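Local coordinates for type C neurotoxin (Clostridium botulinum, PDB 3PME), which probably binds gangliosides and membrane lipid at nerve-cell surfaces through the receptor-binding domain of a C/D mosaic botulinum neurotoxin, at residues I306-D311 / Y327-Q332; N253-L258 / K374-S379; K6-Q11 / I52-N57; S69-W74 / R196-F201. One frame throughout, in Å; residues are numbered along the deposited sequence.

Interaction 1: I306-D311 / Y327-Q332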
# COMPACT_ATOMS: atom_id res chain seq x y z
N ILE A 306 2.27 16.83 19.49
CA ILE A 306 3.41 16.09 19.99
C ILE A 306 4.67 16.93 19.86
O ILE A 306 4.94 17.51 18.81
CB ILE A 306 3.59 14.76 19.22
CG1 ILE A 306 2.36 13.87 19.43
CG2 ILE A 306 4.86 14.06 19.67
CD1 ILE A 306 2.42 12.53 18.67
N ILE A 307 5.45 16.98 20.93
CA ILE A 307 6.73 17.68 20.89
C ILE A 307 7.84 16.78 21.39
O ILE A 307 7.59 15.83 22.11
CB ILE A 307 6.71 18.97 21.73
CG1 ILE A 307 6.45 18.65 23.21
CG2 ILE A 307 5.67 19.94 21.18
CD1 ILE A 307 6.77 19.81 24.17
N ARG A 308 9.06 17.10 20.98
CA ARG A 308 10.25 16.48 21.55
C ARG A 308 10.54 17.11 22.91
O ARG A 308 10.38 18.31 23.09
CB ARG A 308 11.44 16.74 20.62
CG ARG A 308 12.55 15.72 20.70
CD ARG A 308 13.86 16.33 20.22
NE ARG A 308 14.43 17.13 21.29
CZ ARG A 308 15.53 17.85 21.20
NH1 ARG A 308 15.95 18.53 22.26
NH2 ARG A 308 16.22 17.91 20.06
N ASP A 309 10.96 16.30 23.87
CA ASP A 309 11.44 16.83 25.15
C ASP A 309 12.76 17.55 24.89
O ASP A 309 13.54 17.17 24.01
CB ASP A 309 11.64 15.68 26.15
CG ASP A 309 11.58 16.14 27.59
OD1 ASP A 309 11.57 17.36 27.84
OD2 ASP A 309 11.56 15.27 28.48
N THR A 310 13.02 18.62 25.65
CA THR A 310 14.25 19.40 25.51
C THR A 310 15.44 18.70 26.17
O THR A 310 16.58 18.82 25.71
CB THR A 310 14.07 20.80 26.14
OG1 THR A 310 13.74 20.65 27.51
CG2 THR A 310 12.94 21.55 25.45
N ASP A 311 15.18 17.98 27.25
CA ASP A 311 16.24 17.21 27.91
C ASP A 311 16.09 15.71 27.67
O ASP A 311 15.00 15.23 27.37
CB ASP A 311 16.29 17.53 29.41
CG ASP A 311 16.90 18.89 29.70
OD1 ASP A 311 17.43 19.52 28.76
OD2 ASP A 311 16.86 19.32 30.87
N TYR A 327 15.65 11.46 23.51
CA TYR A 327 14.62 12.36 24.02
C TYR A 327 13.24 11.71 23.93
O TYR A 327 12.86 11.15 22.91
CB TYR A 327 14.60 13.67 23.22
CG TYR A 327 15.92 14.38 23.15
CD1 TYR A 327 16.34 15.23 24.17
CD2 TYR A 327 16.74 14.22 22.04
CE1 TYR A 327 17.56 15.88 24.10
CE2 TYR A 327 17.96 14.88 21.95
CZ TYR A 327 18.36 15.70 22.98
OH TYR A 327 19.57 16.34 22.88
N ALA A 328 12.50 11.79 25.02
CA ALA A 328 11.11 11.36 25.02
C ALA A 328 10.25 12.33 24.22
O ALA A 328 10.68 13.44 23.87
CB ALA A 328 10.60 11.25 26.45
N LEU A 329 9.03 11.90 23.93
CA LEU A 329 8.05 12.74 23.26
C LEU A 329 6.96 13.08 24.27
O LEU A 329 6.64 12.28 25.15
CB LEU A 329 7.46 12.01 22.07
CG LEU A 329 8.47 11.53 21.03
CD1 LEU A 329 7.69 10.89 19.90
CD2 LEU A 329 9.32 12.69 20.52
N LYS A 330 6.38 14.27 24.15
CA LYS A 330 5.38 14.73 25.10
C LYS A 330 4.21 15.35 24.36
O LYS A 330 4.32 15.65 23.18
CB LYS A 330 5.98 15.77 26.05
CG LYS A 330 7.25 15.30 26.75
CD LYS A 330 7.97 16.44 27.45
CE LYS A 330 7.16 16.97 28.61
NZ LYS A 330 7.89 18.07 29.31
N LEU A 331 3.11 15.54 25.07
CA LEU A 331 1.96 16.28 24.55
C LEU A 331 2.00 17.72 25.04
O LEU A 331 2.30 17.99 26.21
CB LEU A 331 0.65 15.62 25.02
CG LEU A 331 0.38 14.21 24.49
CD1 LEU A 331 -0.97 13.67 24.94
CD2 LEU A 331 0.49 14.20 22.98
N GLN A 332 1.68 18.65 24.14
CA GLN A 332 1.61 20.08 24.46
C GLN A 332 0.24 20.62 24.08
O GLN A 332 -0.24 20.40 22.97
CB GLN A 332 2.71 20.84 23.70
CG GLN A 332 2.58 22.36 23.76
CD GLN A 332 3.79 23.06 23.19
OE1 GLN A 332 4.92 22.87 23.67
NE2 GLN A 332 3.58 23.86 22.16
O HOH W 1 18.77 18.77 21.31
O HOH W 2 13.29 13.08 27.56
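Strands 302-308 and 326-332 run antiparallel here in the beta-trefoil of the C-terminal half, and Arg308 lies along Tyr327 where the pairing ends. Arg308 CG is anti to the backbone N (chi1 -154°). This turns CG of Arg308 to 3.8 Å from Tyr327 CB. CD follows, passing Tyr327 CD2 at 4.0 Å. A bend at chi3 (80°) then lays the guanidinium flat over one ring face. NE sits near Tyr327 CG, and CZ is 3.7 Å from the centroid of the Tyr327 ring, almost on the ring normal. At the tip, NH1 is 3.6 Å from Tyr327 CE1. NH2 reaches a water that also bonds Tyr327 OH. NE and NH1 both grip Asp309 O, the NE bond at 2.9 Å being the shorter, which fixes the rotation of the group. Paired backbone bonds join Ile307 and Lys330, and Asp309 N donates to Ala328 O at 2.9 Å. The carboxylate of Asp309 packs beside Lys330 CD, but its salt bridge is with Arg377. This is a stacked cation-pi pair held in place by two hydrogen bonds to one carbonyl oxygen. The buried positive charge is probably eased by the ring's electrons, Asp309 O and the water together.

Interaction 2: N253-L258 / K374-S379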
# COMPACT_ATOMS: atom_id res chain seq x y z
N ASN A 253 2.41 9.74 32.71
CA ASN A 253 3.33 10.57 33.48
C ASN A 253 4.13 11.53 32.60
O ASN A 253 5.37 11.61 32.70
CB ASN A 253 4.27 9.70 34.32
CG ASN A 253 3.58 9.09 35.52
OD1 ASN A 253 2.71 9.71 36.13
ND2 ASN A 253 3.96 7.87 35.86
N ASN A 254 3.41 12.23 31.73
CA ASN A 254 3.93 13.38 30.98
C ASN A 254 4.78 13.07 29.75
O ASN A 254 5.34 13.97 29.14
CB ASN A 254 4.68 14.33 31.92
CG ASN A 254 3.78 14.92 32.98
OD1 ASN A 254 2.61 15.21 32.72
ND2 ASN A 254 4.31 15.09 34.18
N ILE A 255 4.88 11.79 29.39
CA ILE A 255 5.53 11.44 28.13
C ILE A 255 4.63 10.47 27.38
O ILE A 255 3.58 10.05 27.89
CB ILE A 255 6.92 10.83 28.34
CG1 ILE A 255 6.79 9.48 29.03
CG2 ILE A 255 7.84 11.79 29.11
CD1 ILE A 255 7.93 8.54 28.71
N LEU A 256 5.03 10.12 26.16
CA LEU A 256 4.27 9.14 25.41
C LEU A 256 4.96 7.78 25.47
O LEU A 256 6.19 7.69 25.39
CB LEU A 256 4.16 9.59 23.94
CG LEU A 256 3.41 10.88 23.70
CD1 LEU A 256 3.50 11.24 22.22
CD2 LEU A 256 1.96 10.73 24.16
N VAL A 257 4.16 6.73 25.61
CA VAL A 257 4.70 5.38 25.57
C VAL A 257 3.80 4.52 24.69
O VAL A 257 2.72 4.96 24.30
CB VAL A 257 4.79 4.75 26.98
CG1 VAL A 257 5.82 5.48 27.84
CG2 VAL A 257 3.42 4.73 27.62
N LEU A 258 4.26 3.31 24.39
CA LEU A 258 3.49 2.39 23.56
C LEU A 258 2.88 1.30 24.42
O LEU A 258 3.59 0.49 25.02
CB LEU A 258 4.38 1.77 22.47
CG LEU A 258 5.22 2.76 21.64
CD1 LEU A 258 6.02 2.04 20.54
CD2 LEU A 258 4.34 3.86 21.05
N LYS A 374 14.11 3.32 29.59
CA LYS A 374 13.63 3.86 30.86
C LYS A 374 13.39 5.35 30.60
O LYS A 374 14.30 6.15 30.78
CB LYS A 374 14.69 3.67 31.94
CG LYS A 374 14.98 2.21 32.28
CD LYS A 374 16.19 2.11 33.20
CE LYS A 374 16.36 0.72 33.75
NZ LYS A 374 16.54 -0.24 32.65
N PRO A 375 12.18 5.70 30.14
CA PRO A 375 11.97 7.04 29.56
C PRO A 375 11.68 8.15 30.57
O PRO A 375 11.72 9.32 30.17
CB PRO A 375 10.77 6.83 28.64
CG PRO A 375 9.97 5.76 29.35
CD PRO A 375 11.01 4.83 29.95
N TRP A 376 11.37 7.81 31.82
CA TRP A 376 11.11 8.84 32.84
C TRP A 376 12.37 9.12 33.63
O TRP A 376 12.96 8.20 34.20
CB TRP A 376 9.99 8.40 33.79
CG TRP A 376 8.68 8.13 33.12
CD1 TRP A 376 7.73 9.05 32.77
CD2 TRP A 376 8.17 6.86 32.73
NE1 TRP A 376 6.66 8.43 32.18
CE2 TRP A 376 6.90 7.08 32.14
CE3 TRP A 376 8.65 5.55 32.81
CZ2 TRP A 376 6.12 6.04 31.64
CZ3 TRP A 376 7.87 4.53 32.32
CH2 TRP A 376 6.62 4.78 31.74
N ARG A 377 12.77 10.38 33.69
CA ARG A 377 14.02 10.75 34.35
C ARG A 377 14.02 10.34 35.82
O ARG A 377 15.06 9.98 36.37
CB ARG A 377 14.28 12.25 34.21
CG ARG A 377 14.85 12.66 32.86
CD ARG A 377 15.20 14.15 32.82
NE ARG A 377 13.99 14.97 32.77
CZ ARG A 377 13.35 15.27 31.64
NH1 ARG A 377 13.81 14.85 30.47
NH2 ARG A 377 12.25 16.01 31.70
N PHE A 378 12.86 10.38 36.45
CA PHE A 378 12.78 10.09 37.87
C PHE A 378 12.72 8.60 38.19
O PHE A 378 12.59 8.22 39.36
CB PHE A 378 11.54 10.77 38.46
CG PHE A 378 10.26 10.34 37.82
CD1 PHE A 378 9.60 9.20 38.24
CD2 PHE A 378 9.71 11.07 36.78
CE1 PHE A 378 8.42 8.79 37.65
CE2 PHE A 378 8.52 10.68 36.18
CZ PHE A 378 7.88 9.53 36.61
N SER A 379 12.81 7.74 37.17
CA SER A 379 12.48 6.33 37.35
C SER A 379 13.35 5.36 36.54
O SER A 379 13.87 5.71 35.49
CB SER A 379 11.01 6.10 36.97
OG SER A 379 10.69 4.73 36.92
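The side chain of Ile255 is the bump of this contact, and Pro375 with Trp376 forms the hollow. Ile255 CG1 takes the crowded place between the backbone N and the carbonyl carbon (chi1 66°), which carries CD1 into the angle between the proline and the indole. Ile255 CG1 comes to 3.3 Å from Trp376 NE1. CD1 lies over one face of Trp376, 3.9 Å from the centroid of its five-membered ring, a CH-pi contact. The same methyl presses on Pro375 CB at 3.3 Å, tighter than usual carbon packing. Pro375 CG rests over the same indole face, so methyl and proline ring share it. Val257 CG1 fills in at the six-membered ring, 3.9 Å from Trp376 CZ2. At the other end, Asn253 CB sits 3.5 Å from Trp376 NE1 and approaches the Phe378 ring edge. The indole N-H is spent on Lys252 O. A type I turn from Trp376 to Ser379, closed by Ser379 N to Trp376 O, folds Phe378 back so that Trp376 CB lies over its ring. The arrangement packs the loop between strands 366-373 and 383-389 against strand 255-260, in the beta-trefoil fold of the C-terminal half of clostridial receptor-binding domains.

Interaction 3: K6-Q11 / I52-N57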
# COMPACT_ATOMS: atom_id res chain seq x y z
N LYS A 6 3.13 -0.60 -25.38
CA LYS A 6 1.85 -0.64 -24.69
C LYS A 6 0.71 -0.69 -25.71
O LYS A 6 0.57 0.22 -26.53
CB LYS A 6 1.72 0.59 -23.78
CG LYS A 6 0.70 0.45 -22.67
CD LYS A 6 1.03 1.35 -21.49
CE LYS A 6 1.23 2.79 -21.92
NZ LYS A 6 1.40 3.71 -20.75
N ILE A 7 -0.09 -1.75 -25.68
CA ILE A 7 -1.22 -1.86 -26.60
C ILE A 7 -2.57 -1.63 -25.91
O ILE A 7 -3.61 -1.61 -26.55
CB ILE A 7 -1.21 -3.19 -27.40
CG1 ILE A 7 -1.29 -4.40 -26.48
CG2 ILE A 7 0.04 -3.26 -28.28
CD1 ILE A 7 -2.69 -4.73 -26.04
N LEU A 8 -2.53 -1.48 -24.58
CA LEU A 8 -3.72 -1.11 -23.82
C LEU A 8 -3.25 -0.43 -22.55
O LEU A 8 -2.36 -0.92 -21.88
CB LEU A 8 -4.58 -2.33 -23.49
CG LEU A 8 -5.81 -2.03 -22.63
CD1 LEU A 8 -6.81 -1.19 -23.41
CD2 LEU A 8 -6.47 -3.32 -22.16
N SER A 9 -3.83 0.73 -22.24
CA SER A 9 -3.49 1.44 -21.03
C SER A 9 -4.73 2.14 -20.50
O SER A 9 -5.15 3.18 -21.03
CB SER A 9 -2.37 2.45 -21.30
OG SER A 9 -1.86 2.99 -20.10
N LEU A 10 -5.34 1.57 -19.46
CA LEU A 10 -6.55 2.16 -18.90
C LEU A 10 -6.15 3.28 -17.95
O LEU A 10 -5.52 3.05 -16.92
CB LEU A 10 -7.41 1.12 -18.18
CG LEU A 10 -7.88 -0.07 -19.01
CD1 LEU A 10 -8.71 -1.00 -18.12
CD2 LEU A 10 -8.70 0.40 -20.22
N GLN A 11 -6.51 4.50 -18.33
CA GLN A 11 -6.17 5.66 -17.53
C GLN A 11 -7.36 6.60 -17.45
O GLN A 11 -8.22 6.60 -18.32
CB GLN A 11 -4.95 6.38 -18.09
CG GLN A 11 -3.68 5.55 -18.05
CD GLN A 11 -2.46 6.34 -18.43
OE1 GLN A 11 -1.36 6.12 -17.90
NE2 GLN A 11 -2.63 7.29 -19.35
N ILE A 52 -16.39 -3.56 -16.08
CA ILE A 52 -15.79 -2.77 -17.14
C ILE A 52 -15.57 -3.71 -18.31
O ILE A 52 -14.92 -4.74 -18.17
CB ILE A 52 -14.45 -2.17 -16.71
CG1 ILE A 52 -14.63 -1.28 -15.48
CG2 ILE A 52 -13.84 -1.38 -17.87
CD1 ILE A 52 -13.33 -0.68 -14.97
N ILE A 53 -16.14 -3.38 -19.46
CA ILE A 53 -15.98 -4.21 -20.65
C ILE A 53 -15.04 -3.51 -21.61
O ILE A 53 -15.31 -2.39 -22.03
CB ILE A 53 -17.32 -4.44 -21.37
CG1 ILE A 53 -18.41 -4.88 -20.39
CG2 ILE A 53 -17.14 -5.41 -22.54
CD1 ILE A 53 -18.01 -5.99 -19.47
N VAL A 54 -13.92 -4.15 -21.93
CA VAL A 54 -12.96 -3.57 -22.85
C VAL A 54 -12.93 -4.37 -24.15
O VAL A 54 -12.71 -5.57 -24.12
CB VAL A 54 -11.54 -3.53 -22.25
CG1 VAL A 54 -10.54 -2.91 -23.22
CG2 VAL A 54 -11.54 -2.77 -20.91
N ASN A 55 -13.19 -3.71 -25.27
CA ASN A 55 -13.05 -4.35 -26.57
C ASN A 55 -11.89 -3.73 -27.34
O ASN A 55 -11.96 -2.57 -27.75
CB ASN A 55 -14.34 -4.20 -27.39
CG ASN A 55 -15.45 -5.08 -26.87
OD1 ASN A 55 -15.42 -6.29 -27.04
ND2 ASN A 55 -16.44 -4.47 -26.24
N LEU A 56 -10.83 -4.50 -27.50
CA LEU A 56 -9.67 -4.06 -28.27
C LEU A 56 -10.01 -4.09 -29.75
O LEU A 56 -10.86 -4.85 -30.19
CB LEU A 56 -8.49 -5.00 -28.03
CG LEU A 56 -7.65 -4.86 -26.76
CD1 LEU A 56 -8.52 -4.80 -25.52
CD2 LEU A 56 -6.66 -6.03 -26.68
N ASN A 57 -9.33 -3.24 -30.51
CA ASN A 57 -9.31 -3.35 -31.95
C ASN A 57 -8.69 -4.70 -32.25
O ASN A 57 -7.53 -4.94 -31.92
CB ASN A 57 -8.45 -2.22 -32.54
CG ASN A 57 -8.40 -2.26 -34.06
OD1 ASN A 57 -8.41 -3.33 -34.67
ND2 ASN A 57 -8.34 -1.08 -34.67
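Asn55 OD1 is the most securely held polar side-chain atom whose partners are clear, gripped twice: by a hydrogen bond from Thr178 OG1 and a weak one from Lys177 NZ. It lies on the side of strand 51-55 turned from the contact. Segment 6-11 behaves alike, for Ser9 also looks away. Ser9 OG meets the side chain of Asn199 in strand 193-201, and Lys6 NZ adds only a weak bond to Ser9 OG, at 3.4 Å. The polar groups thus lie on the far sides of the two strands, and what meets between the segments is purely aliphatic. Leu8 and Val54 reach toward each other tip to tip. Leu8 CG is anti to the backbone N (chi1 177°), and its CD1 meets Val54 CG1 at 4.1 Å. The other leucine methyl, Leu8 CD2, lies 4.2 Å from Leu56 CD1. Leu10 CD2 approaches the second valine branch, Val54 CG2, at 4.3 Å. Ile7 CD1 adds a touch on Leu56 CD2 at 4.2 Å. Ile7 and Leu8 both face Ile200 in a classic beta bulge, which helps bring both to this layer. The CA atoms of Leu8 and Leu56 are 8.0 Å apart, too far for strand pairing; strands 6-13 and 51-55 belong to different sheets, which face each other here as in the concanavalin-like sandwich. Cohesion here probably comes from the hydrophobic effect and dispersion.

Interaction 4: S69-W74 / R196-F201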
# COMPACT_ATOMS: atom_id res chain seq x y z
N SER A 69 3.89 -11.26 -24.44
CA SER A 69 3.12 -10.15 -23.89
C SER A 69 3.47 -9.97 -22.43
O SER A 69 4.08 -10.84 -21.80
CB SER A 69 1.63 -10.45 -23.97
OG SER A 69 1.31 -11.51 -23.09
N SER A 70 3.07 -8.82 -21.89
CA SER A 70 3.13 -8.59 -20.46
C SER A 70 1.84 -7.91 -20.03
O SER A 70 1.25 -7.13 -20.77
CB SER A 70 4.33 -7.72 -20.08
OG SER A 70 5.54 -8.28 -20.57
N VAL A 71 1.41 -8.21 -18.81
CA VAL A 71 0.24 -7.56 -18.25
C VAL A 71 0.69 -6.99 -16.91
O VAL A 71 1.31 -7.71 -16.13
CB VAL A 71 -0.89 -8.57 -18.02
CG1 VAL A 71 -2.06 -7.88 -17.37
CG2 VAL A 71 -1.30 -9.24 -19.36
N SER A 72 0.43 -5.72 -16.65
CA SER A 72 0.78 -5.15 -15.36
C SER A 72 -0.37 -4.36 -14.77
O SER A 72 -1.17 -3.78 -15.49
CB SER A 72 2.03 -4.27 -15.46
OG SER A 72 1.76 -3.07 -16.17
N PHE A 73 -0.47 -4.35 -13.44
CA PHE A 73 -1.50 -3.58 -12.74
C PHE A 73 -1.22 -3.69 -11.26
O PHE A 73 -0.47 -4.57 -10.85
CB PHE A 73 -2.90 -4.16 -13.02
CG PHE A 73 -3.04 -5.63 -12.67
CD1 PHE A 73 -2.71 -6.60 -13.61
CD2 PHE A 73 -3.51 -6.03 -11.43
CE1 PHE A 73 -2.82 -7.95 -13.31
CE2 PHE A 73 -3.63 -7.38 -11.12
CZ PHE A 73 -3.28 -8.35 -12.07
N TRP A 74 -1.82 -2.81 -10.46
CA TRP A 74 -1.78 -2.97 -9.01
C TRP A 74 -3.14 -3.46 -8.57
O TRP A 74 -4.16 -3.15 -9.19
CB TRP A 74 -1.49 -1.63 -8.31
CG TRP A 74 -0.22 -0.99 -8.73
CD1 TRP A 74 0.09 -0.51 -9.97
CD2 TRP A 74 0.92 -0.75 -7.90
NE1 TRP A 74 1.35 0.02 -9.96
CE2 TRP A 74 1.89 -0.12 -8.71
CE3 TRP A 74 1.22 -0.99 -6.55
CZ2 TRP A 74 3.14 0.26 -8.21
CZ3 TRP A 74 2.45 -0.61 -6.06
CH2 TRP A 74 3.40 0.01 -6.89
N ARG A 196 -5.49 -0.67 -10.17
CA ARG A 196 -5.07 0.58 -10.82
C ARG A 196 -3.98 0.35 -11.86
O ARG A 196 -3.25 -0.63 -11.81
CB ARG A 196 -4.61 1.62 -9.79
CG ARG A 196 -3.18 1.42 -9.27
CD ARG A 196 -2.88 2.55 -8.31
NE ARG A 196 -1.47 2.77 -8.05
CZ ARG A 196 -0.83 2.30 -6.98
NH1 ARG A 196 -1.47 1.56 -6.09
NH2 ARG A 196 0.44 2.60 -6.79
N ASP A 197 -3.90 1.29 -12.79
CA ASP A 197 -2.85 1.32 -13.80
C ASP A 197 -2.78 0.02 -14.61
O ASP A 197 -1.71 -0.55 -14.81
CB ASP A 197 -1.49 1.67 -13.17
CG ASP A 197 -1.49 3.07 -12.56
OD1 ASP A 197 -1.51 4.05 -13.32
OD2 ASP A 197 -1.46 3.17 -11.32
N PHE A 198 -3.93 -0.43 -15.09
CA PHE A 198 -3.96 -1.65 -15.89
C PHE A 198 -3.37 -1.43 -17.29
O PHE A 198 -3.86 -0.56 -18.04
CB PHE A 198 -5.37 -2.21 -16.00
CG PHE A 198 -5.41 -3.58 -16.63
CD1 PHE A 198 -5.55 -3.72 -18.01
CD2 PHE A 198 -5.26 -4.71 -15.85
CE1 PHE A 198 -5.56 -4.97 -18.60
CE2 PHE A 198 -5.26 -5.97 -16.43
CZ PHE A 198 -5.41 -6.10 -17.81
N ASN A 199 -2.34 -2.21 -17.63
CA ASN A 199 -1.62 -2.11 -18.90
C ASN A 199 -1.40 -3.48 -19.53
O ASN A 199 -1.15 -4.47 -18.83
CB ASN A 199 -0.22 -1.51 -18.68
CG ASN A 199 -0.27 -0.04 -18.36
OD1 ASN A 199 -1.06 0.70 -18.92
ND2 ASN A 199 0.61 0.40 -17.46
N ILE A 200 -1.43 -3.53 -20.86
CA ILE A 200 -0.98 -4.73 -21.56
C ILE A 200 0.08 -4.31 -22.58
O ILE A 200 -0.08 -3.30 -23.25
CB ILE A 200 -2.12 -5.47 -22.26
CG1 ILE A 200 -3.15 -5.93 -21.22
CG2 ILE A 200 -1.58 -6.69 -23.05
CD1 ILE A 200 -4.36 -6.65 -21.79
N PHE A 201 1.16 -5.08 -22.66
CA PHE A 201 2.29 -4.78 -23.54
C PHE A 201 2.44 -5.91 -24.55
O PHE A 201 2.15 -7.07 -24.23
CB PHE A 201 3.59 -4.67 -22.73
CG PHE A 201 3.56 -3.61 -21.66
CD1 PHE A 201 3.00 -3.86 -20.42
CD2 PHE A 201 4.13 -2.36 -21.90
CE1 PHE A 201 2.98 -2.88 -19.44
CE2 PHE A 201 4.12 -1.38 -20.93
CZ PHE A 201 3.55 -1.65 -19.69
O HOH W 3 0.92 -1.07 -14.55
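Six backbone hydrogen bonds join antiparallel strands 69-74 and 196-201. Ser70 pairs with Phe201, Ser72 with Asn199 and Trp74 with Arg196, each giving and taking one bond. Trp74 N to Arg196 O, 2.9 Å, is the straightest (174°). Between Ser72 and Trp74 the register slips by one residue in a beta bulge, where Asp197 takes a positive phi (56°). Water fits in there: Ser72 OG donates to one that in turn donates to Asp197 O, both at 2.7 Å.

The strands lie in one sheet of the concanavalin-like sandwich of the N-terminal half. On the face with Val71 and Ile200, packing is apolar. Val71 CG1 touches Phe198 CZ at 3.8 Å, and Phe73 CB touches Phe198 CD2 at 3.7 Å. The Phe73 and Phe198 rings lie side by side, slid apart so that they barely overlap. Phe198 also meets Leu8 and, edge to face, Phe181.

On the other face, Arg196 and Trp74 make a cation-pi stack, while Ser72 OG lies at the edge of the Phe201 ring. The Arg196 chain, extended from CG to NE, runs beside Trp74. Its guanidinium lies flat on the indole, planes 16° apart, with NH2 3.6 Å from Trp74 CD2. Arg196 NE also makes a weak salt bridge with Asp197 OD2. Arg196 NH2 and Trp74 NE1 both bond Gln217 near the end of helix 207-218, and Trp140 and Tyr39 add further cation-pi contacts to Arg196.

Overall arrangement
The four contacts form two pairs on opposite sides of the chain's centre. Interactions 1 and 2 share the C-terminal trefoil, their centres about 10 Å apart. They meet at Leu329 O with Leu256 N and in the salt bridge of Asp309 and Arg377. Interactions 3 and 4 share the N-terminal sandwich, their centres also about 10 Å apart, and the sheet of strands 6-13 and 193-201. Interaction 3, buried and aliphatic, joins that sheet to the other layer. Interaction 4 is within-sheet pairing, buried and rich in hydrogen bonds. Interaction 1, only partly buried, mixes charge with strand pairing. Interaction 2 packs a loop by shape and is mostly buried, with Asn253 and Phe378 exposed at its margin.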